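Local coordinates for carbonic anhydrase (Neosartorya fumigata, PDB 7COJ), which catalyses the reversible hydration of carbon dioxide to hydrogencarbonate as a zinc-dependent beta-class carbonic anhydrase, at the 5-acetamido-1,3,4-thiadiazole-2-sulfonamide site. Coordinates in Å, arbitrary orientation; residue numbers count along the deposited sequence, not the author numbering. Chains: chain A/B, Carbonic anhydrase.

The 5-acetamido-1,3,4-thiadiazole-2-sulfonamide site. Residues chain A 119, 121, 143-144, 175, 178-180, 183, 190, 193; chain B 110, 138, 160. With AZM (5-acetamido-1,3,4-thiadiazole-2-sulfonamide), chain C; ZN (zinc ion), chain D.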
loop_
_atom_site.group_PDB
_atom_site.type_symbol
_atom_site.label_atom_id
_atom_site.label_comp_id
_atom_site.label_asym_id
_atom_site.label_seq_id
_atom_site.Cartn_x
_atom_site.Cartn_y
_atom_site.Cartn_z
ATOM N N CYS A 119 7.770 16.412 7.125
ATOM C CA CYS A 119 8.697 15.877 6.125
ATOM C C CYS A 119 9.833 15.139 6.837
ATOM O O CYS A 119 10.259 15.558 7.935
ATOM C CB CYS A 119 9.191 16.965 5.192
ATOM S SG CYS A 119 10.071 16.243 3.854
ATOM N N ASP A 121 12.727 15.330 5.791
ATOM C CA ASP A 121 13.866 16.256 5.598
ATOM C C ASP A 121 14.604 16.425 6.935
ATOM O O ASP A 121 13.955 16.752 7.962
ATOM C CB ASP A 121 13.394 17.617 5.029
ATOM C CG ASP A 121 14.510 18.525 4.562
ATOM O OD1 ASP A 121 15.363 18.949 5.408
ATOM O OD2 ASP A 121 14.498 18.830 3.389
ATOM N N ILE A 143 8.306 11.461 2.992
ATOM C CA ILE A 143 8.784 12.392 1.930
ATOM C C ILE A 143 7.658 13.401 1.648
ATOM O O ILE A 143 6.579 12.978 1.167
ATOM C CB ILE A 143 9.172 11.639 0.651
ATOM C CG1 ILE A 143 10.317 10.636 0.881
ATOM C CG2 ILE A 143 9.491 12.620 -0.457
ATOM C CD1 ILE A 143 11.579 11.292 1.290
ATOM N N ALA A 144 7.931 14.681 1.883
ATOM C CA ALA A 144 7.066 15.828 1.544
ATOM C C ALA A 144 5.750 15.791 2.333
ATOM O O ALA A 144 4.771 16.449 1.904
ATOM C CB ALA A 144 6.807 15.854 0.058
ATOM N N HIS A 175 7.481 22.462 4.532
ATOM C CA HIS A 175 8.664 23.312 4.790
ATOM C C HIS A 175 9.108 23.966 3.484
ATOM O O HIS A 175 8.748 23.477 2.408
ATOM C CB HIS A 175 9.759 22.522 5.525
ATOM C CG HIS A 175 10.390 21.508 4.654
ATOM N ND1 HIS A 175 11.623 21.723 4.040
ATOM C CD2 HIS A 175 9.961 20.287 4.286
ATOM C CE1 HIS A 175 11.931 20.656 3.311
ATOM N NE2 HIS A 175 10.951 19.787 3.492
ATOM N N CYS A 178 11.498 22.261 0.173
ATOM C CA CYS A 178 11.127 20.821 0.167
ATOM C C CYS A 178 11.425 20.279 -1.228
ATOM O O CYS A 178 10.694 20.618 -2.169
ATOM C CB CYS A 178 9.690 20.575 0.606
ATOM S SG CYS A 178 9.266 18.842 0.666
ATOM N N GLY A 179 12.468 19.445 -1.339
ATOM C CA GLY A 179 12.860 18.876 -2.637
ATOM C C GLY A 179 11.845 17.852 -3.128
ATOM O O GLY A 179 11.819 17.602 -4.325
ATOM N N GLY A 180 11.050 17.239 -2.230
ATOM C CA GLY A 180 9.918 16.397 -2.648
ATOM C C GLY A 180 8.897 17.191 -3.450
ATOM O O GLY A 180 8.490 16.754 -4.555
ATOM N N ALA A 183 10.516 18.155 -6.751
ATOM C CA ALA A 183 10.555 16.999 -7.672
ATOM C C ALA A 183 9.203 16.853 -8.379
ATOM O O ALA A 183 9.197 16.516 -9.562
ATOM C CB ALA A 183 10.936 15.742 -6.929
ATOM N N LEU A 190 11.658 9.036 -11.326
ATOM C CA LEU A 190 12.406 8.910 -10.042
ATOM C C LEU A 190 12.179 7.537 -9.417
ATOM O O LEU A 190 12.404 7.389 -8.184
ATOM C CB LEU A 190 11.947 10.045 -9.133
ATOM C CG LEU A 190 12.369 11.433 -9.600
ATOM C CD1 LEU A 190 11.498 12.498 -8.954
ATOM C CD2 LEU A 190 13.856 11.648 -9.352
ATOM N N LEU A 193 9.878 6.670 -6.140
ATOM C CA LEU A 193 9.407 8.015 -5.690
ATOM C C LEU A 193 8.221 8.507 -6.535
ATOM O O LEU A 193 7.436 9.280 -5.978
ATOM C CB LEU A 193 10.581 9.004 -5.732
ATOM C CG LEU A 193 11.540 8.872 -4.546
ATOM C CD1 LEU A 193 12.898 9.460 -4.893
ATOM C CD2 LEU A 193 10.947 9.551 -3.315
ATOM N N GLN B 110 20.543 20.071 2.415
ATOM C CA GLN B 110 20.793 19.149 3.538
ATOM C C GLN B 110 21.868 18.155 3.097
ATOM O O GLN B 110 21.897 17.805 1.915
ATOM C CB GLN B 110 19.485 18.490 3.946
ATOM C CG GLN B 110 18.883 17.613 2.871
ATOM C CD GLN B 110 17.642 16.893 3.319
ATOM O OE1 GLN B 110 17.580 16.421 4.449
ATOM N NE2 GLN B 110 16.680 16.748 2.412
ATOM N N PHE B 138 18.148 12.258 8.624
ATOM C CA PHE B 138 16.980 12.053 7.750
ATOM C C PHE B 138 16.074 11.039 8.432
ATOM O O PHE B 138 16.592 9.992 8.871
ATOM C CB PHE B 138 17.419 11.615 6.361
ATOM C CG PHE B 138 16.343 11.834 5.341
ATOM C CD1 PHE B 138 16.076 13.105 4.858
ATOM C CD2 PHE B 138 15.576 10.771 4.892
ATOM C CE1 PHE B 138 15.084 13.290 3.907
ATOM C CE2 PHE B 138 14.607 10.967 3.920
ATOM C CZ PHE B 138 14.332 12.229 3.476
ATOM N N PHE B 160 15.198 7.719 -1.551
ATOM C CA PHE B 160 15.700 9.111 -1.521
ATOM C C PHE B 160 16.972 9.224 -0.671
ATOM O O PHE B 160 17.984 9.791 -1.130
ATOM C CB PHE B 160 14.640 10.103 -1.072
ATOM C CG PHE B 160 15.186 11.495 -1.089
ATOM C CD1 PHE B 160 15.514 12.094 -2.304
ATOM C CD2 PHE B 160 15.468 12.174 0.088
ATOM C CE1 PHE B 160 16.051 13.379 -2.323
ATOM C CE2 PHE B 160 16.006 13.450 0.055
ATOM C CZ PHE B 160 16.319 14.039 -1.155
HETATM C C1 AZM C . 13.290 15.797 -0.267
HETATM C C2 AZM C . 13.573 15.202 -2.532
HETATM C C3 AZM C . 12.847 13.636 -4.218
HETATM C C4 AZM C . 13.136 13.140 -5.606
HETATM N N1 AZM C . 12.540 17.515 1.633
HETATM N N2 AZM C . 14.298 16.238 -2.181
HETATM N N3 AZM C . 14.168 16.537 -0.839
HETATM N N4 AZM C . 13.622 14.676 -3.800
HETATM O O1 AZM C . 11.681 15.181 1.515
HETATM O O2 AZM C . 14.042 15.679 2.147
HETATM O O3 AZM C . 12.020 13.138 -3.475
HETATM S S1 AZM C . 12.851 15.976 1.432
HETATM S S2 AZM C . 12.606 14.583 -1.259
HETATM ZN ZN ZN D . 10.635 17.977 2.414
#
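Strand ends and a helix start frame the zinc: A:Cys119 closes strand 114-119, A:His175 closes strand 169-175, A:Cys178 precedes helix 179-184, and A:Ala144 has a positive phi. The site illustrates how a sulfonamide inhibitor, acetazolamide (AZM), takes the exogenous ligand position of a beta-class Cys-His-Cys zinc. The sulfonamide nitrogen N1 lies 2.1 Å from ZN and completes a near-tetrahedral shell with both thiolates and the imidazole NE2 of A:His175. The thiolates spread to 126° at the metal. Both cysteines hold SG anti to the backbone N, whereas the A:His175 ring takes the crowded position between N and carbonyl carbon (chi1 70°), with N1 at its edge. The amide N of A:Asp121 donates a nearly straight hydrogen bond to A:Cys119 SG (3.4 Å), which may temper the thiolate's charge. A:Asp121 does not bind the metal here; its carboxylate OD2 instead meets N1 at 2.9 Å, a hydrogen bond if N1 keeps a proton. Across the subunit boundary, B:Gln110, extended beyond CG, stacks its amide almost parallel to that carboxylate, and NE2 donates in its own amide plane to sulfonyl O2 (2.9 Å). The thiadiazole is sandwiched: the B:Phe160 ring stacks on one face, centroids 3.6 Å apart and the phenyl and thiadiazole planes inclined by 21°, while the A:Gly179 backbone covers the other. Beyond it, A:Ala183 CB (3.7 Å), A:Leu190 CD1 and A:Leu193 CD1 surround the acetamide methyl C4. Little ligand surface remains uncovered. The pocket thus lies in a cleft between two subunits, chain A supplying the zinc ligands and helix 179-184, chain B contributing B:Gln110, B:Phe138 from strand 137-142 and B:Phe160 from helix 152-164.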